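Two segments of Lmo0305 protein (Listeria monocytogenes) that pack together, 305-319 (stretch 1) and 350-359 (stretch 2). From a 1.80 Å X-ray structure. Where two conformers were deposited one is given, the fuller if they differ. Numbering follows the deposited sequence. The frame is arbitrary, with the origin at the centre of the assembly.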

ATOM      1  N   ALA A 305     -30.550 -12.306  19.958  1.00 19.51           N
ATOM      2  CA  ALA A 305     -30.892 -12.395  21.380  1.00 20.53           C
ATOM      3  C   ALA A 305     -30.381 -13.693  21.973  1.00 20.56           C
ATOM      4  O   ALA A 305     -29.827 -13.719  23.087  1.00 20.14           O
ATOM      5  CB  ALA A 305     -32.434 -12.273  21.597  1.00 20.92           C
ATOM      6  N   ILE A 306     -30.562 -14.772  21.225  1.00 20.88           N
ATOM      7  CA  ILE A 306     -30.085 -16.091  21.655  1.00 21.03           C
ATOM      8  C   ILE A 306     -28.548 -16.111  21.722  1.00 19.74           C
ATOM      9  O   ILE A 306     -27.969 -16.501  22.725  1.00 19.20           O
ATOM     10  CB  ILE A 306     -30.605 -17.197  20.705  1.00 21.07           C
ATOM     11  CG1 ILE A 306     -32.132 -17.339  20.884  1.00 23.67           C
ATOM     12  CG2 ILE A 306     -29.893 -18.516  20.979  1.00 21.52           C
ATOM     13  CD1 ILE A 306     -32.824 -18.266  19.851  1.00 25.63           C
ATOM     14  N   LEU A 307     -27.894 -15.649  20.676  1.00 19.45           N
ATOM     15  CA  LEU A 307     -26.437 -15.662  20.646  1.00 18.83           C
ATOM     16  C   LEU A 307     -25.852 -14.774  21.755  1.00 19.84           C
ATOM     17  O   LEU A 307     -24.868 -15.130  22.381  1.00 19.37           O
ATOM     18  CB  LEU A 307     -25.906 -15.255  19.272  1.00 18.19           C
ATOM     19  CG  LEU A 307     -26.215 -16.154  18.063  1.00 18.00           C
ATOM     20  CD1 LEU A 307     -25.434 -15.660  16.841  1.00 15.13           C
ATOM     21  CD2 LEU A 307     -25.913 -17.658  18.326  1.00 16.86           C
ATOM     22  N   THR A 308     -26.475 -13.627  22.019  1.00 20.76           N
ATOM     23  CA  THR A 308     -26.025 -12.748  23.107  1.00 21.10           C
ATOM     24  C   THR A 308     -26.078 -13.454  24.450  1.00 21.82           C
ATOM     25  O   THR A 308     -25.115 -13.408  25.223  1.00 21.24           O
ATOM     26  CB  THR A 308     -26.905 -11.473  23.170  1.00 22.03           C
ATOM     27  OG1 THR A 308     -26.750 -10.760  21.945  1.00 22.47           O
ATOM     28  CG2 THR A 308     -26.523 -10.555  24.338  1.00 22.33           C
ATOM     29  N   LYS A 309     -27.192 -14.126  24.730  1.00 23.16           N
ATOM     30  CA  LYS A 309     -27.346 -14.807  26.001  1.00 24.03           C
ATOM     31  C   LYS A 309     -26.289 -15.893  26.129  1.00 23.59           C
ATOM     32  O   LYS A 309     -25.671 -16.027  27.187  1.00 23.36           O
ATOM     33  CB  LYS A 309     -28.747 -15.422  26.124  0.56 25.06           C
ATOM     34  CG  LYS A 309     -28.933 -16.322  27.340  0.56 26.27           C
ATOM     35  CD  LYS A 309     -30.363 -16.832  27.474  0.56 28.49           C
ATOM     36  CE  LYS A 309     -30.499 -17.786  28.658  0.56 28.94           C
ATOM     37  NZ  LYS A 309     -31.860 -18.372  28.732  0.56 30.47           N
ATOM     38  N   ILE A 310     -26.054 -16.632  25.041  1.00 22.67           N
ATOM     39  CA  ILE A 310     -25.113 -17.748  25.075  1.00 22.15           C
ATOM     40  C   ILE A 310     -23.677 -17.270  25.240  1.00 21.47           C
ATOM     41  O   ILE A 310     -22.924 -17.865  26.001  1.00 22.04           O
ATOM     42  CB  ILE A 310     -25.227 -18.634  23.827  1.00 21.74           C
ATOM     43  CG1 ILE A 310     -26.581 -19.345  23.798  1.00 23.58           C
ATOM     44  CG2 ILE A 310     -24.123 -19.685  23.826  1.00 21.37           C
ATOM     45  CD1 ILE A 310     -26.788 -20.168  22.503  1.00 21.87           C
ATOM     46  N   GLN A 311     -23.299 -16.232  24.501  1.00 20.44           N
ATOM     47  CA  GLN A 311     -21.954 -15.656  24.600  1.00 20.15           C
ATOM     48  C   GLN A 311     -21.672 -15.137  26.018  1.00 21.06           C
ATOM     49  O   GLN A 311     -20.596 -15.355  26.583  1.00 20.05           O
ATOM     50  CB  GLN A 311     -21.780 -14.550  23.560  1.00 19.44           C
ATOM     51  CG  GLN A 311     -21.745 -15.100  22.100  1.00 19.29           C
ATOM     52  CD  GLN A 311     -21.717 -14.028  21.011  1.00 19.59           C
ATOM     53  OE1 GLN A 311     -21.336 -14.312  19.880  1.00 19.79           O
ATOM     54  NE2 GLN A 311     -22.126 -12.800  21.345  1.00 17.47           N
ATOM     55  N   ASP A 312     -22.653 -14.465  26.596  1.00 21.72           N
ATOM     56  CA  ASP A 312     -22.504 -13.917  27.952  1.00 23.04           C
ATOM     57  C   ASP A 312     -22.341 -15.006  29.023  1.00 24.08           C
ATOM     58  O   ASP A 312     -21.571 -14.837  29.970  1.00 24.37           O
ATOM     59  CB  ASP A 312     -23.710 -13.032  28.311  1.00 23.20           C
ATOM     60  CG  ASP A 312     -23.806 -11.766  27.474  1.00 23.59           C
ATOM     61  OD1 ASP A 312     -22.937 -11.464  26.639  1.00 22.72           O
ATOM     62  OD2 ASP A 312     -24.793 -11.043  27.661  1.00 26.31           O
ATOM     63  N   GLU A 313     -23.053 -16.117  28.849  0.59 24.86           N
ATOM     64  CA  GLU A 313     -23.055 -17.230  29.808  0.59 25.64           C
ATOM     65  C   GLU A 313     -21.905 -18.250  29.641  0.59 25.31           C
ATOM     66  O   GLU A 313     -21.614 -18.995  30.582  0.59 26.23           O
ATOM     67  CB  GLU A 313     -24.426 -17.928  29.772  0.59 26.16           C
ATOM     68  CG  GLU A 313     -25.554 -17.021  30.315  0.59 28.08           C
ATOM     69  CD  GLU A 313     -26.969 -17.556  30.126  0.59 30.54           C
ATOM     70  OE1 GLU A 313     -27.158 -18.638  29.524  0.59 32.65           O
ATOM     71  OE2 GLU A 313     -27.913 -16.873  30.583  0.59 32.90           O
ATOM     72  N   THR A 314     -21.289 -18.306  28.460  1.00 24.24           N
ATOM     73  CA  THR A 314     -20.147 -19.212  28.188  1.00 23.27           C
ATOM     74  C   THR A 314     -18.773 -18.579  27.928  1.00 22.15           C
ATOM     75  O   THR A 314     -17.755 -19.270  28.025  1.00 21.59           O
ATOM     76  CB  THR A 314     -20.450 -20.103  26.966  1.00 23.09           C
ATOM     77  OG1 THR A 314     -20.411 -19.320  25.752  1.00 22.02           O
ATOM     78  CG2 THR A 314     -21.810 -20.771  27.121  1.00 23.66           C
ATOM     79  N   GLY A 315     -18.734 -17.299  27.567  1.00 20.76           N
ATOM     80  CA  GLY A 315     -17.471 -16.621  27.247  1.00 19.80           C
ATOM     81  C   GLY A 315     -16.940 -16.965  25.863  1.00 18.84           C
ATOM     82  O   GLY A 315     -15.812 -16.621  25.544  1.00 18.10           O
ATOM     83  N   VAL A 316     -17.749 -17.641  25.039  1.00 18.37           N
ATOM     84  CA  VAL A 316     -17.354 -18.028  23.698  1.00 17.71           C
ATOM     85  C   VAL A 316     -18.070 -17.180  22.645  1.00 17.16           C
ATOM     86  O   VAL A 316     -19.265 -17.316  22.468  1.00 17.51           O
ATOM     87  CB  VAL A 316     -17.701 -19.516  23.372  1.00 18.25           C
ATOM     88  CG1 VAL A 316     -17.282 -19.845  21.950  1.00 17.14           C
ATOM     89  CG2 VAL A 316     -17.060 -20.494  24.372  1.00 17.36           C
ATOM     90  N   GLY A 317     -17.320 -16.336  21.943  1.00 16.15           N
ATOM     91  CA  GLY A 317     -17.841 -15.537  20.824  1.00 15.83           C
ATOM     92  C   GLY A 317     -18.249 -16.381  19.616  1.00 15.81           C
ATOM     93  O   GLY A 317     -17.411 -17.067  19.017  1.00 16.28           O
ATOM     94  N   ILE A 318     -19.534 -16.329  19.261  0.50 16.27           N
ATOM     95  CA  ILE A 318     -20.062 -17.054  18.105  0.50 16.20           C
ATOM     96  C   ILE A 318     -20.000 -16.151  16.879  0.50 16.31           C
ATOM     97  O   ILE A 318     -19.348 -16.473  15.878  0.50 16.14           O
ATOM     98  CB  ILE A 318     -21.522 -17.472  18.335  0.50 16.69           C
ATOM     99  CG1 ILE A 318     -21.614 -18.403  19.539  0.50 16.87           C
ATOM    100  CG2 ILE A 318     -22.076 -18.144  17.073  0.50 16.60           C
ATOM    101  CD1 ILE A 318     -20.846 -19.651  19.378  0.50 18.01           C
ATOM    102  N   SER A 319     -20.656 -14.998  16.970  1.00 16.33           N
ATOM    103  CA  SER A 319     -20.631 -14.027  15.868  1.00 17.68           C
ATOM    104  C   SER A 319     -20.943 -12.633  16.393  1.00 18.33           C
ATOM    105  O   SER A 319     -21.794 -12.471  17.276  1.00 18.11           O
ATOM    106  CB  SER A 319     -21.633 -14.359  14.763  1.00 18.28           C
ATOM    107  OG  SER A 319     -21.427 -13.478  13.654  1.00 19.95           O
ATOM    108  N   LEU A 350     -20.836 -26.377  26.214  1.00 27.47           N
ATOM    109  CA  LEU A 350     -21.936 -25.608  26.782  1.00 27.69           C
ATOM    110  C   LEU A 350     -22.638 -24.732  25.746  1.00 26.80           C
ATOM    111  O   LEU A 350     -23.874 -24.609  25.771  1.00 26.08           O
ATOM    112  CB  LEU A 350     -21.444 -24.780  27.960  1.00 27.91           C
ATOM    113  CG  LEU A 350     -22.472 -24.057  28.826  1.00 29.97           C
ATOM    114  CD1 LEU A 350     -23.529 -25.004  29.415  1.00 30.04           C
ATOM    115  CD2 LEU A 350     -21.721 -23.330  29.939  1.00 30.93           C
ATOM    116  N   VAL A 351     -21.846 -24.149  24.839  1.00 26.35           N
ATOM    117  CA  VAL A 351     -22.366 -23.320  23.756  1.00 26.13           C
ATOM    118  C   VAL A 351     -23.452 -24.053  22.978  1.00 26.12           C
ATOM    119  O   VAL A 351     -24.524 -23.512  22.742  1.00 26.17           O
ATOM    120  CB  VAL A 351     -21.246 -22.924  22.756  1.00 25.41           C
ATOM    121  CG1 VAL A 351     -21.843 -22.515  21.400  1.00 25.43           C
ATOM    122  CG2 VAL A 351     -20.356 -21.843  23.360  1.00 25.79           C
ATOM    123  N   PHE A 352     -23.162 -25.295  22.601  1.00 26.22           N
ATOM    124  CA  PHE A 352     -24.088 -26.094  21.818  1.00 26.76           C
ATOM    125  C   PHE A 352     -25.215 -26.710  22.629  1.00 28.39           C
ATOM    126  O   PHE A 352     -26.330 -26.806  22.135  1.00 28.57           O
ATOM    127  CB  PHE A 352     -23.316 -27.103  20.977  1.00 26.53           C
ATOM    128  CG  PHE A 352     -22.492 -26.439  19.922  1.00 25.48           C
ATOM    129  CD1 PHE A 352     -23.082 -26.033  18.726  1.00 25.58           C
ATOM    130  CD2 PHE A 352     -21.160 -26.131  20.139  1.00 25.14           C
ATOM    131  CE1 PHE A 352     -22.344 -25.376  17.762  1.00 22.35           C
ATOM    132  CE2 PHE A 352     -20.427 -25.470  19.173  1.00 25.21           C
ATOM    133  CZ  PHE A 352     -21.026 -25.100  17.976  1.00 23.36           C
ATOM    134  N   ARG A 353     -24.942 -27.103  23.870  1.00 29.51           N
ATOM    135  CA  ARG A 353     -26.013 -27.556  24.747  1.00 30.66           C
ATOM    136  C   ARG A 353     -27.023 -26.401  24.849  1.00 31.32           C
ATOM    137  O   ARG A 353     -28.225 -26.622  24.675  1.00 31.81           O
ATOM    138  CB  ARG A 353     -25.466 -27.950  26.121  1.00 31.10           C
ATOM    139  N   CYS A 354     -26.534 -25.172  25.064  1.00 31.60           N
ATOM    140  CA  CYS A 354     -27.404 -23.977  25.166  1.00 32.65           C
ATOM    141  C   CYS A 354     -28.099 -23.634  23.853  1.00 33.20           C
ATOM    142  O   CYS A 354     -29.270 -23.247  23.838  1.00 32.94           O
ATOM    143  CB  CYS A 354     -26.624 -22.744  25.635  1.00 32.42           C
ATOM    144  SG  CYS A 354     -26.082 -22.772  27.352  1.00 33.87           S
ATOM    145  N   LEU A 355     -27.378 -23.781  22.746  1.00 33.55           N
ATOM    146  CA  LEU A 355     -27.947 -23.499  21.433  1.00 34.31           C
ATOM    147  C   LEU A 355     -29.120 -24.437  21.167  1.00 35.96           C
ATOM    148  O   LEU A 355     -30.183 -23.994  20.738  1.00 36.64           O
ATOM    149  CB  LEU A 355     -26.882 -23.634  20.338  1.00 33.28           C
ATOM    150  CG  LEU A 355     -27.206 -22.975  18.995  1.00 32.55           C
ATOM    151  CD1 LEU A 355     -27.516 -21.498  19.190  1.00 30.48           C
ATOM    152  CD2 LEU A 355     -26.038 -23.160  18.007  1.00 30.13           C
ATOM    153  N   GLU A 356     -28.926 -25.720  21.465  1.00 37.60           N
ATOM    154  CA  GLU A 356     -29.961 -26.748  21.297  1.00 39.23           C
ATOM    155  C   GLU A 356     -31.180 -26.467  22.201  1.00 40.43           C
ATOM    156  O   GLU A 356     -32.320 -26.713  21.802  1.00 40.79           O
ATOM    157  CB  GLU A 356     -29.357 -28.143  21.575  1.00 39.82           C
ATOM    158  CG  GLU A 356     -28.204 -28.535  20.585  1.00 41.47           C
ATOM    159  CD  GLU A 356     -27.305 -29.710  21.058  1.00 43.86           C
ATOM    160  OE1 GLU A 356     -27.698 -30.459  21.979  1.00 47.28           O
ATOM    161  OE2 GLU A 356     -26.203 -29.895  20.481  1.00 45.48           O
ATOM    162  N   LYS A 357     -30.930 -25.916  23.393  1.00 41.13           N
ATOM    163  CA  LYS A 357     -31.990 -25.587  24.370  1.00 42.09           C
ATOM    164  C   LYS A 357     -32.813 -24.351  24.000  1.00 42.92           C
ATOM    165  O   LYS A 357     -34.023 -24.318  24.257  1.00 43.37           O
ATOM    166  CB  LYS A 357     -31.376 -25.367  25.760  1.00 42.29           C
ATOM    167  CG  LYS A 357     -32.358 -24.946  26.853  1.00 42.55           C
ATOM    168  N   GLU A 358     -32.167 -23.343  23.400  1.00 43.02           N
ATOM    169  CA  GLU A 358     -32.840 -22.070  23.067  1.00 43.63           C
ATOM    170  C   GLU A 358     -33.650 -22.072  21.765  1.00 44.03           C
ATOM    171  O   GLU A 358     -34.538 -21.240  21.598  1.00 44.09           O
ATOM    172  CB  GLU A 358     -31.843 -20.900  23.061  1.00 43.22           C
ATOM    173  CG  GLU A 358     -31.201 -20.594  24.419  1.00 44.22           C
ATOM    174  CD  GLU A 358     -32.210 -20.147  25.485  1.00 46.22           C
ATOM    175  OE1 GLU A 358     -33.223 -19.488  25.145  1.00 46.36           O
ATOM    176  OE2 GLU A 358     -31.974 -20.451  26.674  1.00 48.42           O
ATOM    177  N   LEU A 359     -33.337 -22.973  20.838  1.00 44.45           N
ATOM    178  CA  LEU A 359     -34.096 -23.074  19.584  1.00 45.28           C
ATOM    179  C   LEU A 359     -34.632 -24.494  19.379  1.00 46.00           C
ATOM    180  O   LEU A 359     -35.231 -25.049  20.314  1.00 46.67           O
ATOM    181  CB  LEU A 359     -33.275 -22.566  18.390  1.00 44.71           C
ATOM    182  CG  LEU A 359     -31.796 -22.919  18.303  1.00 44.46           C
ATOM    183  CD1 LEU A 359     -31.606 -24.396  18.018  1.00 46.52           C
ATOM    184  CD2 LEU A 359     -31.136 -22.085  17.236  1.00 43.46           C
ATOM    185  OXT LEU A 359     -34.505 -25.100  18.309  1.00 46.03           O
TER

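Helix 350-358 packs against helix 305-314 in a roughly antiparallel arrangement, with 148° between their directions and 9.9 Å between axes at closest approach. Walking up stretch 2 therefore means walking down the partner helix.

Leu350 lies near the C-terminal end of that helix. Its CG is 3.8 Å from CG2 of Thr314. The hydroxyl of Thr314 also bonds within its own chain: OG1 donates to Ile310 O at 2.9 Å and accepts from Val316 N at 3.2 Å. The hydroxyl thus ties the last helical turn to the start of the strand past Gly315, whose positive phi is easy for glycine.

Val351 has the largest covered area of any residue here. Its CB points sideways, yet its two methyls reach different neighbours. CG2 is 3.5 Å from Val316 CB and also 3.5 Å from Thr314 OG1. CG1 is 3.6 Å from Ile318 CD1. Val351 O is 4.0 Å from Ile310 CG2. Val351 therefore meets the helix end and also the segment beyond it. Ile318 is held in turn by its own stretch, where its N donates to Gln311 OE1 at 2.8 Å.

Phe352 and Arg353 make no contact; Arg353 is not modelled past CB.

Cys354 points toward the partner helix. Its CB is 3.9 Å from Ile310 CG1.

Leu355 starts sideways, but its end comes nearer. CD1 is the meeting point for three side chains: Ile310 CD1 at 3.6 Å, Ile306 CG2 at 4.2 Å and Leu307 CD2 at 4.2 Å. Ile310 thus touches Val351, Cys354 and Leu355, a full turn of stretch 2.

Glu358 closes the contact. Its CB is 3.7 Å from Ile306 CG2. Its OE2 accepts a hydrogen bond from Lys309 NZ at 2.9 Å, within a salt bridge. Lys309 reaches it with all four chi angles t, fully extended.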